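Local coordinates for protein polyketide cyclase / dehydrase and lipid transport (Nitrosospira multiformis, PDB 3P51) that is of unknown function but, as a member of the Bet v 1-like polyketide cyclase and lipid-transport family, probably binds a hydrophobic ligand, at residues 2-7 with 127-132; 19-24 with 95-100; 25-30 with 108-113; 51-54 with 58-61. All coordinates share one frame; numbering follows the deposited sequence.

Interaction 1 of 4, residues 2-7 with 127-132; sequences PKVYNS and TVYRSL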
# COMPACT_ATOMS: atom_id res chain seq x y z
N PRO A 2 -10.87 -3.00 17.00
CA PRO A 2 -10.88 -4.38 16.49
C PRO A 2 -10.99 -4.38 14.98
O PRO A 2 -11.17 -3.33 14.37
CB PRO A 2 -12.15 -4.95 17.11
CG PRO A 2 -12.26 -4.21 18.43
CD PRO A 2 -11.79 -2.81 18.13
N LYS A 3 -10.88 -5.56 14.38
CA LYS A 3 -11.02 -5.66 12.94
C LYS A 3 -11.55 -7.01 12.50
O LYS A 3 -11.50 -7.99 13.25
CB LYS A 3 -9.69 -5.36 12.26
CG LYS A 3 -8.54 -6.24 12.68
CD LYS A 3 -7.23 -5.70 12.10
CE LYS A 3 -7.08 -4.21 12.39
NZ LYS A 3 -5.87 -3.61 11.76
N VAL A 4 -12.09 -7.06 11.29
CA VAL A 4 -12.54 -8.31 10.70
C VAL A 4 -12.01 -8.41 9.28
O VAL A 4 -11.70 -7.40 8.66
CB VAL A 4 -14.07 -8.40 10.68
CG1 VAL A 4 -14.61 -8.53 12.11
CG2 VAL A 4 -14.66 -7.18 9.97
N TYR A 5 -11.90 -9.63 8.78
CA TYR A 5 -11.46 -9.83 7.41
C TYR A 5 -12.15 -11.05 6.85
O TYR A 5 -12.05 -12.13 7.43
CB TYR A 5 -9.94 -10.04 7.35
CG TYR A 5 -9.44 -10.33 5.94
CD1 TYR A 5 -9.10 -9.29 5.08
CD2 TYR A 5 -9.33 -11.64 5.48
CE1 TYR A 5 -8.64 -9.54 3.79
CE2 TYR A 5 -8.87 -11.91 4.19
CZ TYR A 5 -8.53 -10.85 3.35
OH TYR A 5 -8.08 -11.10 2.07
N ASN A 6 -12.86 -10.87 5.75
CA ASN A 6 -13.53 -11.99 5.10
C ASN A 6 -13.33 -11.96 3.60
O ASN A 6 -13.30 -10.89 2.98
CB ASN A 6 -15.02 -11.97 5.42
CG ASN A 6 -15.29 -12.19 6.89
OD1 ASN A 6 -15.38 -13.33 7.36
ND2 ASN A 6 -15.41 -11.10 7.64
N SER A 7 -13.22 -13.14 3.00
CA SER A 7 -12.94 -13.24 1.58
C SER A 7 -13.54 -14.49 0.97
O SER A 7 -13.81 -15.48 1.66
CB SER A 7 -11.43 -13.18 1.34
OG SER A 7 -10.77 -14.26 1.98
N THR A 127 -20.60 -11.61 10.68
CA THR A 127 -21.87 -12.12 10.20
C THR A 127 -22.40 -11.29 9.04
O THR A 127 -22.84 -11.84 8.03
CB THR A 127 -22.91 -12.17 11.33
OG1 THR A 127 -22.58 -13.24 12.22
CG2 THR A 127 -24.31 -12.39 10.76
N VAL A 128 -22.35 -9.97 9.18
CA VAL A 128 -22.75 -9.07 8.11
C VAL A 128 -21.92 -9.29 6.84
O VAL A 128 -22.47 -9.56 5.77
CB VAL A 128 -22.67 -7.60 8.56
CG1 VAL A 128 -22.64 -6.65 7.36
CG2 VAL A 128 -23.84 -7.27 9.50
N TYR A 129 -20.60 -9.17 6.95
CA TYR A 129 -19.76 -9.35 5.77
C TYR A 129 -19.89 -10.71 5.10
O TYR A 129 -19.87 -10.81 3.89
CB TYR A 129 -18.30 -9.03 6.09
CG TYR A 129 -18.08 -7.55 6.25
CD1 TYR A 129 -18.73 -6.65 5.42
CD2 TYR A 129 -17.26 -7.05 7.26
CE1 TYR A 129 -18.55 -5.28 5.57
CE2 TYR A 129 -17.07 -5.69 7.41
CZ TYR A 129 -17.72 -4.81 6.56
OH TYR A 129 -17.54 -3.45 6.70
N ARG A 130 -20.06 -11.77 5.88
CA ARG A 130 -20.18 -13.10 5.30
C ARG A 130 -21.48 -13.21 4.49
O ARG A 130 -21.52 -13.84 3.45
CB ARG A 130 -20.08 -14.18 6.37
CG ARG A 130 -18.66 -14.37 6.87
CD ARG A 130 -18.58 -15.04 8.23
NE ARG A 130 -17.20 -15.01 8.74
CZ ARG A 130 -16.85 -15.44 9.95
NH1 ARG A 130 -17.78 -15.92 10.78
NH2 ARG A 130 -15.58 -15.38 10.34
N SER A 131 -22.53 -12.56 4.98
CA SER A 131 -23.81 -12.55 4.27
C SER A 131 -23.73 -11.76 2.97
O SER A 131 -24.21 -12.22 1.94
CB SER A 131 -24.92 -11.98 5.15
OG SER A 131 -26.08 -11.72 4.38
N LEU A 132 -23.12 -10.58 3.02
CA LEU A 132 -22.96 -9.76 1.82
C LEU A 132 -22.15 -10.50 0.75
O LEU A 132 -22.53 -10.55 -0.42
CB LEU A 132 -22.30 -8.43 2.15
CG LEU A 132 -23.00 -7.51 3.17
CD1 LEU A 132 -22.13 -6.31 3.50
CD2 LEU A 132 -24.36 -7.06 2.66
O HOH W 1 -13.25 -14.32 9.11
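Asn6 OD1 accepts a hydrogen bond from Arg130 NE at 2.8 Å, and a water whose oxygen lies 2.9 Å from it can donate a second. That water accepts from Arg130 NH2 at 2.8 Å, so the arginine holds the carbonyl oxygen directly and probably again through solvent. The NE bond is fairly straight, 156° at the hydrogen, but the donor is tilted out of the carbonyl plane, and amide and guanidinium stand nearly perpendicular, 85° apart. Arg130 is extended from CG to NE, which carries its guanidinium from the exposed flank of the helix back to the strand. The other half of the amide is held by helix 120-139 as well, since Asn6 ND2 bonds to Asn126 OD1. Here the long C-terminal helix of the Bet v 1-like, helix-grip fold lies along the outermost strand of the sheet within the chain, the axes of 3-7 and 127-132 approaching to 8.6 Å at 17°. Beside this, Val4 CG2 meets the rim of the Tyr129 ring close to its plane, 3.8 Å from CD2, and Asn6 ND2 lies 3.9 Å from Tyr129 CB. The phenol points into the interior, where Tyr129 OH hydrogen-bonds to Tyr91 OH and Tyr74 OH.

Interaction 2 of 4, residues 19-24 with 95-100; sequences SRIRNF and LHLLPV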
# COMPACT_ATOMS: atom_id res chain seq x y z
N SER A 19 -18.09 -4.65 -12.48
CA SER A 19 -19.19 -3.93 -13.09
C SER A 19 -20.43 -3.97 -12.20
O SER A 19 -21.23 -3.03 -12.16
CB SER A 19 -19.51 -4.50 -14.48
OG SER A 19 -20.74 -3.99 -14.94
N ARG A 20 -20.58 -5.07 -11.48
CA ARG A 20 -21.74 -5.27 -10.62
C ARG A 20 -21.68 -4.50 -9.29
O ARG A 20 -22.69 -3.98 -8.83
CB ARG A 20 -21.92 -6.77 -10.36
CG ARG A 20 -23.16 -7.13 -9.53
CD ARG A 20 -24.44 -6.95 -10.35
NE ARG A 20 -25.60 -7.58 -9.70
CZ ARG A 20 -26.62 -6.93 -9.17
NH1 ARG A 20 -26.66 -5.60 -9.20
NH2 ARG A 20 -27.63 -7.61 -8.61
N ILE A 21 -20.49 -4.41 -8.68
CA ILE A 21 -20.37 -3.84 -7.33
C ILE A 21 -19.78 -2.43 -7.28
O ILE A 21 -19.69 -1.85 -6.21
CB ILE A 21 -19.49 -4.72 -6.43
CG1 ILE A 21 -18.05 -4.74 -6.95
CG2 ILE A 21 -20.06 -6.13 -6.35
CD1 ILE A 21 -17.02 -5.03 -5.88
N ARG A 22 -19.40 -1.89 -8.43
CA ARG A 22 -18.55 -0.69 -8.46
C ARG A 22 -19.26 0.61 -8.07
O ARG A 22 -18.61 1.64 -7.90
CB ARG A 22 -17.88 -0.54 -9.84
CG ARG A 22 -18.79 -0.03 -10.95
CD ARG A 22 -18.03 0.03 -12.29
NE ARG A 22 -18.92 0.36 -13.40
CZ ARG A 22 -18.96 1.54 -14.02
NH1 ARG A 22 -18.15 2.52 -13.64
NH2 ARG A 22 -19.80 1.72 -15.02
N ASN A 23 -20.57 0.56 -7.93
CA ASN A 23 -21.35 1.77 -7.67
C ASN A 23 -21.76 1.88 -6.20
O ASN A 23 -22.55 1.09 -5.71
CB ASN A 23 -22.58 1.82 -8.59
CG ASN A 23 -23.30 3.15 -8.53
OD1 ASN A 23 -23.51 3.71 -7.46
ND2 ASN A 23 -23.65 3.69 -9.70
N PHE A 24 -21.18 2.85 -5.50
CA PHE A 24 -21.43 3.03 -4.06
C PHE A 24 -22.92 3.19 -3.76
O PHE A 24 -23.37 2.86 -2.67
CB PHE A 24 -20.60 4.22 -3.55
CG PHE A 24 -20.73 4.51 -2.08
CD1 PHE A 24 -20.04 3.75 -1.14
CD2 PHE A 24 -21.50 5.58 -1.64
CE1 PHE A 24 -20.14 4.04 0.23
CE2 PHE A 24 -21.61 5.88 -0.27
CZ PHE A 24 -20.93 5.10 0.66
N LEU A 95 -13.50 -2.71 0.60
CA LEU A 95 -13.93 -3.79 -0.29
C LEU A 95 -13.10 -3.78 -1.58
O LEU A 95 -13.01 -2.76 -2.27
CB LEU A 95 -15.40 -3.61 -0.64
CG LEU A 95 -15.98 -4.48 -1.76
CD1 LEU A 95 -15.89 -5.96 -1.39
CD2 LEU A 95 -17.43 -4.07 -2.01
N HIS A 96 -12.52 -4.92 -1.92
CA HIS A 96 -11.48 -4.93 -2.95
C HIS A 96 -11.48 -6.23 -3.74
O HIS A 96 -11.67 -7.31 -3.17
CB HIS A 96 -10.15 -4.70 -2.24
CG HIS A 96 -8.94 -4.87 -3.11
ND1 HIS A 96 -8.76 -4.18 -4.29
CD2 HIS A 96 -7.83 -5.63 -2.93
CE1 HIS A 96 -7.59 -4.52 -4.81
NE2 HIS A 96 -7.01 -5.39 -4.01
N LEU A 97 -11.29 -6.13 -5.06
CA LEU A 97 -11.29 -7.29 -5.95
C LEU A 97 -9.91 -7.54 -6.53
O LEU A 97 -9.16 -6.60 -6.77
CB LEU A 97 -12.23 -7.06 -7.14
CG LEU A 97 -13.70 -6.75 -6.90
CD1 LEU A 97 -14.41 -6.71 -8.25
CD2 LEU A 97 -14.31 -7.81 -6.04
N LEU A 98 -9.59 -8.81 -6.75
CA LEU A 98 -8.39 -9.18 -7.51
C LEU A 98 -8.75 -10.29 -8.48
O LEU A 98 -9.62 -11.11 -8.18
CB LEU A 98 -7.28 -9.65 -6.58
CG LEU A 98 -6.65 -8.57 -5.70
CD1 LEU A 98 -5.86 -9.18 -4.54
CD2 LEU A 98 -5.79 -7.64 -6.54
N PRO A 99 -8.10 -10.31 -9.65
CA PRO A 99 -8.36 -11.42 -10.56
C PRO A 99 -7.62 -12.67 -10.13
O PRO A 99 -6.51 -12.58 -9.60
CB PRO A 99 -7.80 -10.91 -11.90
CG PRO A 99 -6.74 -9.94 -11.54
CD PRO A 99 -7.14 -9.33 -10.20
N VAL A 100 -8.25 -13.81 -10.34
CA VAL A 100 -7.62 -15.11 -10.22
C VAL A 100 -7.35 -15.52 -11.66
O VAL A 100 -8.23 -16.06 -12.34
CB VAL A 100 -8.57 -16.13 -9.54
CG1 VAL A 100 -7.91 -17.49 -9.46
CG2 VAL A 100 -8.99 -15.65 -8.12
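Ile21 CD1 is the one atom of segment 19-24 that makes the close contacts with strand 95-100, and it touches two leucines there. It reaches the branched end of Leu97 tip to tip, 3.9 Å from CG and about equally far from both methyls, CD1 and CD2, so that it sits centrally against the isopropyl group. Leu95 adds a single methyl, CD2, at 4.0 Å from Ile21 CD1. No hydrogen bond crosses between the segments; the contact is entirely aliphatic, and all three side chains are buried.

Behind this first shell, backbone and torsions set the positions. Leu95 and Leu97 are two apart on the strand and therefore project from the same side of the sheet, while His96 between them points away. Ile21 places CG1 between its backbone N and carbonyl carbon (chi1 65°), and an extended second torsion of 155° then carries CD1 forward to the leucines. The main chains stay well separated, with Ile21 CA 9.5 Å from Leu95 CA, and only side chains bridge the gap.

Farther out, Trp29 packs on Ile21 from the loop that follows. Leu97 also touches Val14, Val17 and Trp18 of helix 14-21 and Val108 of strand 105-116, while Leu95 lies on Trp110, so helix 14-21 rests on the concave side of the sheet, over strand 88-100 where it pairs with strand 105-116.

Interaction 3 of 4, residues 25-30 with 108-113; sequences HDFSWA and VEWSGS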
# COMPACT_ATOMS: atom_id res chain seq x y z
N HIS A 25 -23.71 3.66 -4.73
CA HIS A 25 -25.15 3.83 -4.50
C HIS A 25 -26.02 2.68 -5.03
O HIS A 25 -27.24 2.74 -4.92
CB HIS A 25 -25.65 5.15 -5.07
CG HIS A 25 -25.15 6.36 -4.33
ND1 HIS A 25 -24.73 7.50 -4.98
CD2 HIS A 25 -25.02 6.61 -3.01
CE1 HIS A 25 -24.35 8.40 -4.09
NE2 HIS A 25 -24.51 7.88 -2.88
N ASP A 26 -25.40 1.66 -5.63
CA ASP A 26 -26.13 0.46 -6.04
C ASP A 26 -25.70 -0.76 -5.23
O ASP A 26 -24.65 -1.35 -5.49
CB ASP A 26 -25.95 0.19 -7.54
CG ASP A 26 -26.72 -1.04 -8.01
OD1 ASP A 26 -27.51 -1.60 -7.22
OD2 ASP A 26 -26.53 -1.46 -9.17
N PHE A 27 -26.52 -1.12 -4.24
CA PHE A 27 -26.25 -2.27 -3.37
C PHE A 27 -27.22 -3.41 -3.67
O PHE A 27 -27.39 -4.31 -2.86
CB PHE A 27 -26.35 -1.85 -1.90
CG PHE A 27 -25.27 -2.42 -1.00
CD1 PHE A 27 -24.68 -3.65 -1.28
CD2 PHE A 27 -24.86 -1.73 0.13
CE1 PHE A 27 -23.69 -4.17 -0.44
CE2 PHE A 27 -23.87 -2.25 0.98
CZ PHE A 27 -23.29 -3.48 0.69
N SER A 28 -27.84 -3.39 -4.86
CA SER A 28 -28.86 -4.38 -5.21
C SER A 28 -28.30 -5.79 -5.26
O SER A 28 -29.06 -6.76 -5.34
CB SER A 28 -29.55 -4.04 -6.54
OG SER A 28 -28.61 -4.01 -7.62
N TRP A 29 -26.98 -5.91 -5.23
CA TRP A 29 -26.32 -7.21 -5.34
C TRP A 29 -26.26 -7.99 -4.03
O TRP A 29 -25.81 -9.13 -4.02
CB TRP A 29 -24.91 -7.06 -5.91
CG TRP A 29 -24.02 -6.04 -5.25
CD1 TRP A 29 -23.91 -4.71 -5.57
CD2 TRP A 29 -23.08 -6.27 -4.19
NE1 TRP A 29 -22.97 -4.11 -4.77
CE2 TRP A 29 -22.44 -5.05 -3.92
CE3 TRP A 29 -22.71 -7.40 -3.46
CZ2 TRP A 29 -21.46 -4.92 -2.93
CZ3 TRP A 29 -21.74 -7.27 -2.48
CH2 TRP A 29 -21.13 -6.04 -2.23
N ALA A 30 -26.70 -7.38 -2.93
CA ALA A 30 -26.75 -8.08 -1.65
C ALA A 30 -28.15 -7.97 -1.03
O ALA A 30 -28.33 -7.32 0.00
CB ALA A 30 -25.70 -7.53 -0.70
N VAL A 108 -12.47 -11.84 -3.83
CA VAL A 108 -13.09 -10.67 -3.21
C VAL A 108 -12.73 -10.61 -1.73
O VAL A 108 -12.97 -11.56 -1.00
CB VAL A 108 -14.63 -10.74 -3.31
CG1 VAL A 108 -15.23 -9.42 -2.85
CG2 VAL A 108 -15.05 -11.05 -4.75
N GLU A 109 -12.16 -9.50 -1.28
CA GLU A 109 -11.87 -9.35 0.14
C GLU A 109 -12.58 -8.13 0.72
O GLU A 109 -12.75 -7.11 0.05
CB GLU A 109 -10.36 -9.24 0.39
CG GLU A 109 -9.70 -8.11 -0.36
CD GLU A 109 -8.19 -8.04 -0.13
OE1 GLU A 109 -7.69 -8.76 0.76
OE2 GLU A 109 -7.52 -7.27 -0.85
N TRP A 110 -13.02 -8.26 1.96
CA TRP A 110 -13.70 -7.17 2.65
C TRP A 110 -13.11 -7.07 4.05
O TRP A 110 -13.17 -8.03 4.83
CB TRP A 110 -15.20 -7.45 2.72
CG TRP A 110 -16.05 -6.22 2.70
CD1 TRP A 110 -15.77 -5.00 3.26
CD2 TRP A 110 -17.34 -6.08 2.08
NE1 TRP A 110 -16.80 -4.12 3.03
CE2 TRP A 110 -17.77 -4.76 2.31
CE3 TRP A 110 -18.16 -6.95 1.35
CZ2 TRP A 110 -19.00 -4.28 1.83
CZ3 TRP A 110 -19.37 -6.48 0.88
CH2 TRP A 110 -19.78 -5.15 1.13
N SER A 111 -12.52 -5.91 4.35
CA SER A 111 -11.94 -5.64 5.66
C SER A 111 -12.74 -4.58 6.40
O SER A 111 -13.32 -3.68 5.79
CB SER A 111 -10.50 -5.13 5.51
OG SER A 111 -9.76 -5.86 4.56
N GLY A 112 -12.74 -4.68 7.72
CA GLY A 112 -13.38 -3.68 8.56
C GLY A 112 -12.49 -3.44 9.74
O GLY A 112 -11.89 -4.37 10.28
N SER A 113 -12.37 -2.19 10.16
CA SER A 113 -11.62 -1.91 11.37
C SER A 113 -12.21 -0.70 12.06
O SER A 113 -12.77 0.19 11.42
CB SER A 113 -10.13 -1.71 11.06
OG SER A 113 -9.95 -0.59 10.20
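Phe27 and Trp29 extend from the loop after helix 14-21 to meet the rim of Trp110 on strand 105-116. Just ahead of them, Asp26 OD1 accepts from Ser28 N at 3.0 Å, closing an Asx turn, and from Ser28 OG at 2.7 Å through its syn lone pair. One oxygen thus takes both Ser28 bonds. Phe27 brings CZ to 3.9 Å from Trp110 CH2, arriving at the indole edge near its plane. Ser28 occupies the bend of the type I turn from Phe27 to Ala30, which the bond from Ala30 N to Phe27 O closes at 3.1 Å. The turn lays Phe27 CD1 over the Trp29 indole, 3.7 Å above its plane and offset toward the rim. Trp29, its chi1 of 51° setting CG between backbone N and carbonyl carbon, directs CH2 to within 3.6 Å of Trp110 CZ3. The two six-membered rings meet rim to rim, planes 35° apart and centroids 6.0 Å apart, neither lying over the other. Trp110 NE1 hydrogen-bonds to Tyr74 OH. The cluster lies near the chain's centre, in the interior that probably corresponds to the Bet v 1-like ligand cavity. Contact is by aromatic carbon alone, consistent with an apolar interior.

Interaction 4 of 4, residues 51-54 with 58-61; sequences RRLL and FLDT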
# COMPACT_ATOMS: atom_id res chain seq x y z
N ARG A 51 -22.59 9.76 0.19
CA ARG A 51 -23.06 9.05 1.37
C ARG A 51 -24.27 8.19 1.04
O ARG A 51 -24.92 8.37 0.02
CB ARG A 51 -23.40 10.03 2.49
CG ARG A 51 -22.34 11.11 2.69
CD ARG A 51 -22.74 12.05 3.81
NE ARG A 51 -22.40 11.48 5.10
CZ ARG A 51 -22.70 12.03 6.27
NH1 ARG A 51 -23.36 13.18 6.32
NH2 ARG A 51 -22.33 11.42 7.40
N ARG A 52 -24.57 7.25 1.91
CA ARG A 52 -25.72 6.40 1.71
C ARG A 52 -26.27 6.00 3.04
O ARG A 52 -25.54 5.93 4.03
CB ARG A 52 -25.35 5.16 0.89
CG ARG A 52 -24.28 4.29 1.53
CD ARG A 52 -23.81 3.17 0.59
NE ARG A 52 -22.92 2.24 1.28
CZ ARG A 52 -22.23 1.27 0.68
NH1 ARG A 52 -22.33 1.09 -0.63
NH2 ARG A 52 -21.44 0.48 1.40
N LEU A 53 -27.57 5.73 3.07
CA LEU A 53 -28.23 5.14 4.21
C LEU A 53 -28.80 3.77 3.82
O LEU A 53 -29.59 3.67 2.89
CB LEU A 53 -29.37 6.06 4.69
CG LEU A 53 -30.07 5.59 5.96
CD1 LEU A 53 -29.17 5.86 7.17
CD2 LEU A 53 -31.40 6.30 6.12
N LEU A 54 -28.39 2.72 4.53
CA LEU A 54 -28.86 1.37 4.25
C LEU A 54 -29.80 0.86 5.35
O LEU A 54 -29.52 1.03 6.53
CB LEU A 54 -27.68 0.40 4.14
CG LEU A 54 -26.43 0.92 3.42
CD1 LEU A 54 -25.27 -0.03 3.65
CD2 LEU A 54 -26.70 1.11 1.94
N PHE A 58 -27.80 2.24 8.68
CA PHE A 58 -26.37 2.38 8.42
C PHE A 58 -26.13 3.62 7.58
O PHE A 58 -26.54 3.66 6.42
CB PHE A 58 -25.84 1.19 7.64
CG PHE A 58 -25.78 -0.09 8.41
CD1 PHE A 58 -24.70 -0.38 9.23
CD2 PHE A 58 -26.80 -1.03 8.30
CE1 PHE A 58 -24.64 -1.57 9.92
CE2 PHE A 58 -26.75 -2.22 8.99
CZ PHE A 58 -25.67 -2.49 9.80
N LEU A 59 -25.46 4.62 8.14
CA LEU A 59 -25.04 5.77 7.36
C LEU A 59 -23.55 5.66 6.97
O LEU A 59 -22.69 5.77 7.84
CB LEU A 59 -25.29 7.07 8.14
CG LEU A 59 -24.92 8.38 7.44
CD1 LEU A 59 -25.76 8.60 6.18
CD2 LEU A 59 -25.05 9.56 8.41
N ASP A 60 -23.27 5.46 5.68
CA ASP A 60 -21.89 5.34 5.16
C ASP A 60 -21.46 6.57 4.36
O ASP A 60 -22.27 7.15 3.63
CB ASP A 60 -21.77 4.15 4.20
CG ASP A 60 -21.91 2.79 4.87
OD1 ASP A 60 -21.73 2.68 6.11
OD2 ASP A 60 -22.18 1.80 4.15
N THR A 61 -20.18 6.94 4.46
CA THR A 61 -19.58 7.93 3.56
C THR A 61 -18.43 7.30 2.76
O THR A 61 -17.60 6.60 3.32
CB THR A 61 -19.02 9.13 4.34
OG1 THR A 61 -20.07 9.74 5.09
CG2 THR A 61 -18.44 10.16 3.39
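Arg52 sets CG between its backbone N and carbonyl carbon (chi1 59°) and then runs extended to NE, bringing its guanidinium to the Asp60 carboxylate on the neighbouring strand. The two strands form an antiparallel beta hairpin within the curved sheet of the Bet v 1-like fold. Arg52 and Asp60 are a hydrogen-bonded pair, with Arg52 N to Asp60 O at 2.9 Å and Asp60 N to Arg52 O at 2.8 Å; Leu54 and Phe58 form the second such pair, next to the connecting turn. The salt bridge is side-on: NE at 3.0 Å and NH2 at 3.1 Å both donate to Asp60 OD2. That oxygen lies in the guanidinium plane and receives NE through its anti lone pair, although the two flat groups are turned 49° apart. Arg52 NH1 is taken up by Phe24 O, and the rings of Phe24 and Tyr74 make cation-pi contacts with the same guanidinium, so this buried charge is met by a carboxylate, a carbonyl and two aromatic rings. Leu54 and Phe58 share this side of the sheet and touch CB to CB at 4.0 Å.

The other side carries Arg51, Leu53, Leu59 and Thr61. Arg51 bends at chi3 (82°) to turn its guanidinium across the partner strand, where Asp77 binds both its NH2 and Thr61 OG1. NE donates to Thr61 OG1 at 2.9 Å, and Leu59 CD2 lies over one face of the guanidinium, 3.4 Å from Arg51 NH2.

How the interactions relate
Interactions 1, 2 and 3 meet around strand 105-116, which pairs with strand 3-10 on one side and strand 88-100 on the other: Asn6 O lies 2.8 Å from Trp110 N, and His96 O 2.9 Å from Glu109 N. Centres of interactions 2 and 3 are 8 Å apart, those of 1 and 3 about 10 Å. Interaction 4 lies farther along the same sheet, its centre 12 Å from that of interaction 3, and Phe24 of interaction 2 and Phe27 of interaction 3 both reach it. Phe24 O lies 2.9 Å from Arg52 NH1, and Phe27 CE2 is 3.7 Å from Arg52 NH2. Tyr74 is a common neighbour of interactions 1, 3 and 4, marking a shared interior that probably corresponds to the family's ligand cavity.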